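Local coordinates for transcriptional regulator, PadR family (Bacillus cereus, PDB 4ESB), which probably binds DNA through a winged helix-turn-helix domain and regulates transcription as a member of the PadR family, at residues A[21-25]-A[26-30]. Sequence-based numbering, arbitrary orientation.
Sequences EEVYG and YELST
Glu27 reaches back from the first turn of helix 25-34 and bonds the backbone of Tyr24 at the N-cap. Its CB lies over one face of the Tyr24 ring, 3.9 Å from the ring centroid, in a CH-pi contact offset toward the rim. CG stands anti to the backbone N (chi1 -171°), and the chain runs on extended, back across Val23 and Tyr24. CG passes the side chain of Val23. At the tip, the carboxylate carbon CD packs against Val23 CG1 at 3.5 Å. Glu27 OE2 accepts a hydrogen bond from Tyr24 N at 3.2 Å, with an N-H...O angle of 155°. The amide meets OE2 on its anti side, 33° out of the carboxylate plane. This is the half of a capping box in which the N3 side chain, Glu27, bonds the amide of the N-cap residue, Tyr24. Glu27 OE1 turns the other way and comes within 3.1 Å of Glu21 OE2. Both atoms are acceptors, so the proximity is probably unfavourable unless a proton or cation intervenes; Lys31 forms a long, weak ion pair with Glu21.

The contact lies in the winged helix-turn-helix fold, where short strand 23-24 leads from helix 10-20 into helix 25-34. Val23 pairs through its backbone with Tyr74 of strand 70-76, which makes the short strand 23-24 an outer strand of the sheet that carries the wing. Arg71 of strand 70-76 makes a cation-pi contact with the Tyr24 ring.

Tyr24 O starts the helical bonding by accepting from Leu28 N at 2.9 Å. Gly25 O follows, taking Ser29 N at 3.2 Å. On the buried side, Val23 CG2 meets Leu28 CB at 4.0 Å, and Leu28 also packs on Ile17, Ile45 and Leu49.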
ATOM      1  N   GLU A  21      18.472  -7.183  11.864  1.00 44.10           N
ATOM      2  CA  GLU A  21      18.998  -7.159  13.222  1.00 45.97           C
ATOM      3  C   GLU A  21      18.009  -7.733  14.234  1.00 44.62           C
ATOM      4  O   GLU A  21      16.841  -7.351  14.267  1.00 46.37           O
ATOM      5  CB  GLU A  21      19.355  -5.728  13.629  1.00 46.68           C
ATOM      6  CG  GLU A  21      19.973  -5.625  15.015  1.00 65.57           C
ATOM      7  CD  GLU A  21      19.972  -4.205  15.548  1.00 80.87           C
ATOM      8  OE1 GLU A  21      19.527  -3.293  14.819  1.00 61.36           O
ATOM      9  OE2 GLU A  21      20.412  -4.000  16.700  1.00 72.37           O
ATOM     10  N   GLU A  22      18.492  -8.660  15.052  1.00 47.21           N
ATOM     11  CA  GLU A  22      17.732  -9.153  16.193  1.00 48.19           C
ATOM     12  C   GLU A  22      17.369  -7.981  17.096  1.00 42.30           C
ATOM     13  O   GLU A  22      18.248  -7.258  17.559  1.00 44.83           O
ATOM     14  CB  GLU A  22      18.566 -10.160  16.989  1.00 38.28           C
ATOM     15  CG  GLU A  22      17.972 -11.549  17.074  1.00 48.21           C
ATOM     16  CD  GLU A  22      18.752 -12.450  18.008  1.00 49.19           C
ATOM     17  OE1 GLU A  22      19.986 -12.281  18.112  1.00 53.65           O
ATOM     18  OE2 GLU A  22      18.129 -13.324  18.646  1.00 60.07           O
ATOM     19  N   VAL A  23      16.080  -7.800  17.354  1.00 40.44           N
ATOM     20  CA  VAL A  23      15.622  -6.688  18.187  1.00 47.09           C
ATOM     21  C   VAL A  23      14.538  -7.113  19.172  1.00 40.47           C
ATOM     22  O   VAL A  23      13.738  -8.001  18.877  1.00 38.55           O
ATOM     23  CB  VAL A  23      15.057  -5.539  17.328  1.00 34.49           C
ATOM     24  CG1 VAL A  23      16.158  -4.901  16.488  1.00 42.25           C
ATOM     25  CG2 VAL A  23      13.911  -6.038  16.454  1.00 33.46           C
ATOM     26  N   TYR A  24      14.513  -6.476  20.340  1.00 40.98           N
ATOM     27  CA  TYR A  24      13.415  -6.685  21.281  1.00 36.38           C
ATOM     28  C   TYR A  24      12.313  -5.660  21.035  1.00 36.40           C
ATOM     29  O   TYR A  24      12.503  -4.703  20.284  1.00 39.11           O
ATOM     30  CB  TYR A  24      13.885  -6.693  22.749  1.00 40.37           C
ATOM     31  CG  TYR A  24      14.624  -5.463  23.251  1.00 41.29           C
ATOM     32  CD1 TYR A  24      15.951  -5.236  22.917  1.00 47.33           C
ATOM     33  CD2 TYR A  24      14.004  -4.560  24.106  1.00 46.91           C
ATOM     34  CE1 TYR A  24      16.630  -4.127  23.392  1.00 47.97           C
ATOM     35  CE2 TYR A  24      14.675  -3.450  24.589  1.00 39.67           C
ATOM     36  CZ  TYR A  24      15.986  -3.239  24.229  1.00 54.21           C
ATOM     37  OH  TYR A  24      16.655  -2.133  24.709  1.00 44.89           O
ATOM     38  N   GLY A  25      11.159  -5.882  21.655  1.00 37.95           N
ATOM     39  CA  GLY A  25       9.958  -5.123  21.354  1.00 44.15           C
ATOM     40  C   GLY A  25      10.137  -3.617  21.325  1.00 42.39           C
ATOM     41  O   GLY A  25       9.753  -2.958  20.358  1.00 36.14           O
ATOM     42  N   TYR A  26      10.719  -3.067  22.385  1.00 38.29           N
ATOM     43  CA  TYR A  26      10.865  -1.623  22.514  1.00 42.13           C
ATOM     44  C   TYR A  26      11.841  -1.083  21.474  1.00 36.01           C
ATOM     45  O   TYR A  26      11.632  -0.014  20.896  1.00 37.31           O
ATOM     46  CB  TYR A  26      11.349  -1.264  23.919  1.00 43.17           C
ATOM     47  CG  TYR A  26      11.745   0.186  24.064  1.00 37.53           C
ATOM     48  CD1 TYR A  26      10.790   1.192  24.018  1.00 39.32           C
ATOM     49  CD2 TYR A  26      13.074   0.547  24.248  1.00 41.91           C
ATOM     50  CE1 TYR A  26      11.148   2.517  24.146  1.00 46.03           C
ATOM     51  CE2 TYR A  26      13.440   1.869  24.379  1.00 37.65           C
ATOM     52  CZ  TYR A  26      12.472   2.850  24.326  1.00 41.80           C
ATOM     53  OH  TYR A  26      12.830   4.170  24.458  1.00 41.23           O
ATOM     54  N   GLU A  27      12.909  -1.837  21.249  1.00 37.04           N
ATOM     55  CA  GLU A  27      13.908  -1.498  20.245  1.00 35.25           C
ATOM     56  C   GLU A  27      13.266  -1.430  18.860  1.00 37.15           C
ATOM     57  O   GLU A  27      13.568  -0.541  18.062  1.00 32.83           O
ATOM     58  CB  GLU A  27      15.015  -2.552  20.264  1.00 31.69           C
ATOM     59  CG  GLU A  27      16.232  -2.237  19.420  1.00 52.87           C
ATOM     60  CD  GLU A  27      17.254  -3.358  19.460  1.00 56.03           C
ATOM     61  OE1 GLU A  27      18.321  -3.222  18.825  1.00 79.92           O
ATOM     62  OE2 GLU A  27      16.985  -4.379  20.127  1.00 50.72           O
ATOM     63  N   LEU A  28      12.365  -2.369  18.588  1.00 34.85           N
ATOM     64  CA  LEU A  28      11.683  -2.437  17.300  1.00 32.18           C
ATOM     65  C   LEU A  28      10.826  -1.200  17.043  1.00 36.23           C
ATOM     66  O   LEU A  28      10.966  -0.540  16.014  1.00 41.89           O
ATOM     67  CB  LEU A  28      10.807  -3.691  17.228  1.00 32.64           C
ATOM     68  CG  LEU A  28       9.921  -3.825  15.988  1.00 36.25           C
ATOM     69  CD1 LEU A  28      10.757  -3.827  14.717  1.00 39.57           C
ATOM     70  CD2 LEU A  28       9.067  -5.082  16.071  1.00 38.00           C
ATOM     71  N   SER A  29       9.942  -0.888  17.984  1.00 40.81           N
ATOM     72  CA  SER A  29       9.010   0.224  17.814  1.00 45.07           C
ATOM     73  C   SER A  29       9.732   1.568  17.784  1.00 40.68           C
ATOM     74  O   SER A  29       9.276   2.509  17.131  1.00 40.66           O
ATOM     75  CB  SER A  29       7.970   0.223  18.929  1.00 41.14           C
ATOM     76  OG  SER A  29       8.511   0.756  20.117  1.00 65.43           O
ATOM     77  N   THR A  30      10.849   1.663  18.496  1.00 31.95           N
ATOM     78  CA  THR A  30      11.659   2.876  18.451  1.00 43.68           C
ATOM     79  C   THR A  30      12.182   3.084  17.036  1.00 46.02           C
ATOM     80  O   THR A  30      12.081   4.180  16.484  1.00 45.91           O
ATOM     81  CB  THR A  30      12.853   2.826  19.428  1.00 43.20           C
ATOM     82  OG1 THR A  30      12.377   2.845  20.779  1.00 49.56           O
ATOM     83  CG2 THR A  30      13.771   4.024  19.210  1.00 43.18           C
TER